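Local atomic coordinates of superantigen-like protein SSL8 (Staphylococcus aureus, PDB entry 3R2T), a protein that is of unknown function but, as a superantigen-like member of the staphylococcal/streptococcal toxin family, probably acts against host immune defences. Residues A[80-85]-A[89-94]. Sequence-based numbering, arbitrary orientation.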
loop_
_atom_site.group_PDB
_atom_site.type_symbol
_atom_site.label_atom_id
_atom_site.label_comp_id
_atom_site.label_asym_id
_atom_site.label_seq_id
_atom_site.Cartn_x
_atom_site.Cartn_y
_atom_site.Cartn_z
ATOM N N GLN A 80 7.657 5.509 16.364
ATOM C CA GLN A 80 8.946 5.227 15.757
ATOM C C GLN A 80 8.673 4.467 14.470
ATOM O O GLN A 80 7.834 3.560 14.447
ATOM C CB GLN A 80 9.815 4.388 16.705
ATOM C CG GLN A 80 11.170 3.968 16.134
ATOM C CD GLN A 80 12.036 3.215 17.135
ATOM O OE1 GLN A 80 11.741 3.186 18.328
ATOM N NE2 GLN A 80 13.115 2.612 16.651
ATOM N N SER A 81 9.365 4.837 13.397
ATOM C CA SER A 81 9.162 4.178 12.108
ATOM C C SER A 81 9.765 2.772 12.089
ATOM O O SER A 81 10.773 2.503 12.734
ATOM C CB SER A 81 9.747 5.012 10.969
ATOM O OG SER A 81 11.142 5.192 11.123
ATOM N N GLN A 82 9.117 1.885 11.342
ATOM C CA GLN A 82 9.549 0.494 11.182
ATOM C C GLN A 82 9.200 0.074 9.771
ATOM O O GLN A 82 8.342 0.667 9.127
ATOM C CB GLN A 82 8.887 -0.460 12.188
ATOM C CG GLN A 82 7.367 -0.416 12.213
ATOM C CD GLN A 82 6.770 -1.470 13.132
ATOM O OE1 GLN A 82 6.274 -1.157 14.212
ATOM N NE2 GLN A 82 6.855 -2.725 12.728
ATOM N N GLY A 83 9.868 -0.955 9.302
ATOM C CA GLY A 83 9.645 -1.442 7.976
ATOM C C GLY A 83 8.418 -2.314 7.859
ATOM O O GLY A 83 8.147 -3.161 8.710
ATOM N N TYR A 84 7.651 -2.043 6.810
ATOM C CA TYR A 84 6.503 -2.841 6.427
ATOM C C TYR A 84 6.814 -3.014 4.942
ATOM O O TYR A 84 6.455 -2.165 4.108
ATOM C CB TYR A 84 5.176 -2.141 6.697
ATOM C CG TYR A 84 3.975 -2.946 6.256
ATOM C CD1 TYR A 84 3.540 -4.058 6.987
ATOM C CD2 TYR A 84 3.261 -2.591 5.113
ATOM C CE1 TYR A 84 2.419 -4.803 6.566
ATOM C CE2 TYR A 84 2.154 -3.308 4.696
ATOM C CZ TYR A 84 1.735 -4.413 5.422
ATOM O OH TYR A 84 0.641 -5.120 4.983
ATOM N N TYR A 85 7.488 -4.124 4.634
ATOM C CA TYR A 85 7.934 -4.454 3.281
ATOM C C TYR A 85 8.837 -3.307 2.830
ATOM O O TYR A 85 9.812 -2.998 3.513
ATOM C CB TYR A 85 6.758 -4.704 2.338
ATOM C CG TYR A 85 5.860 -5.826 2.826
ATOM C CD1 TYR A 85 6.239 -7.157 2.694
ATOM C CD2 TYR A 85 4.631 -5.552 3.413
ATOM C CE1 TYR A 85 5.421 -8.185 3.145
ATOM C CE2 TYR A 85 3.806 -6.573 3.863
ATOM C CZ TYR A 85 4.202 -7.881 3.729
ATOM O OH TYR A 85 3.370 -8.881 4.177
ATOM N N VAL A 89 6.649 2.726 8.068
ATOM C CA VAL A 89 5.366 3.043 8.634
ATOM C C VAL A 89 5.441 3.305 10.132
ATOM O O VAL A 89 6.445 2.981 10.793
ATOM C CB VAL A 89 4.360 1.873 8.405
ATOM C CG1 VAL A 89 4.280 1.499 6.908
ATOM C CG2 VAL A 89 4.752 0.647 9.238
ATOM N N LEU A 90 4.372 3.920 10.642
ATOM C CA LEU A 90 4.188 4.202 12.053
ATOM C C LEU A 90 2.897 3.530 12.478
ATOM O O LEU A 90 1.860 3.706 11.838
ATOM C CB LEU A 90 4.023 5.688 12.306
ATOM C CG LEU A 90 5.170 6.654 12.064
ATOM C CD1 LEU A 90 4.655 8.085 12.180
ATOM C CD2 LEU A 90 6.289 6.400 13.041
ATOM N N LEU A 91 2.960 2.756 13.551
ATOM C CA LEU A 91 1.785 2.097 14.098
ATOM C C LEU A 91 1.442 2.700 15.451
ATOM O O LEU A 91 2.315 3.180 16.165
ATOM C CB LEU A 91 2.022 0.593 14.292
ATOM C CG LEU A 91 2.105 -0.350 13.088
ATOM C CD1 LEU A 91 3.147 0.088 12.088
ATOM C CD2 LEU A 91 2.388 -1.779 13.572
ATOM N N PHE A 92 0.159 2.706 15.786
ATOM C CA PHE A 92 -0.273 3.152 17.106
ATOM C C PHE A 92 -1.738 2.853 17.292
ATOM O O PHE A 92 -2.437 2.508 16.327
ATOM C CB PHE A 92 0.072 4.613 17.403
ATOM C CG PHE A 92 -0.418 5.567 16.384
ATOM C CD1 PHE A 92 -1.690 6.101 16.477
ATOM C CD2 PHE A 92 0.400 5.952 15.336
ATOM C CE1 PHE A 92 -2.140 6.999 15.541
ATOM C CE2 PHE A 92 -0.036 6.830 14.394
ATOM C CZ PHE A 92 -1.315 7.361 14.491
ATOM N N ASN A 93 -2.174 2.958 18.546
ATOM C CA ASN A 93 -3.540 2.669 18.944
ATOM C C ASN A 93 -4.188 3.763 19.788
ATOM O O ASN A 93 -4.471 3.541 20.973
ATOM C CB ASN A 93 -3.580 1.368 19.766
ATOM C CG ASN A 93 -3.152 0.146 18.973
ATOM O OD1 ASN A 93 -3.013 0.190 17.754
ATOM N ND2 ASN A 93 -2.954 -0.966 19.675
ATOM N N GLN A 94 -4.423 4.936 19.213
ATOM C CA GLN A 94 -5.112 5.985 19.959
ATOM C C GLN A 94 -6.619 5.709 19.849
ATOM O O GLN A 94 -7.079 5.172 18.841
ATOM C CB GLN A 94 -4.740 7.394 19.478
ATOM C CG GLN A 94 -5.465 8.513 20.269
ATOM C CD GLN A 94 -4.846 9.899 20.086
ATOM O OE1 GLN A 94 -5.546 10.875 19.795
ATOM N NE2 GLN A 94 -3.529 9.984 20.249
#
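Gln-82 and Val-89 face each other as the antiparallel hydrogen-bonded pair of a short beta hairpin, a compact example of side chains meeting around one backbone pair. Gln-82 N donates to Val-89 O at 2.9 Å, and the returning bond from Val-89 N to Gln-82 O is the straighter of the two. Val-89 O also receives a CA-H...O contact from Ser-81 CA at 3.2 Å, so two neighbouring residues converge on one carbonyl.

The side chains of Gln-82 and Val-89 project from the same face of the sheet and slant across each other. The isopropyl group of Val-89 presents both branches to Tyr-84, its CG1 and CG2 each 3.8 Å from the Tyr-84 CB. Contact stops at that methylene, because chi1 of 178° swings the phenol away from the valine. Gln-82 does the reverse. With CG held between its own backbone N and carbonyl carbon (chi1 54°) and the chain extended beyond, its side chain crosses that of Leu-91 at about a right angle, OE1 lying 4.0 Å from Leu-91 CD1 and equally near CD2. Leu-90 reaches across with one methyl, its CD2 lying 3.4 Å from the carbonyl carbon of Gln-80 and close to Ser-81 N.

Between 80-85 and 89-94 the pairing is limited to this one bridge, and the short strand segments run at 102° to each other. Within the OB-fold domain, strand 87-92 continues the sheet by pairing antiparallel with strand 99-102, where Gln-100 touches Tyr-84, Val-89 and Leu-91, while Gln-176 of the second subunit packs on Tyr-84 and Tyr-85.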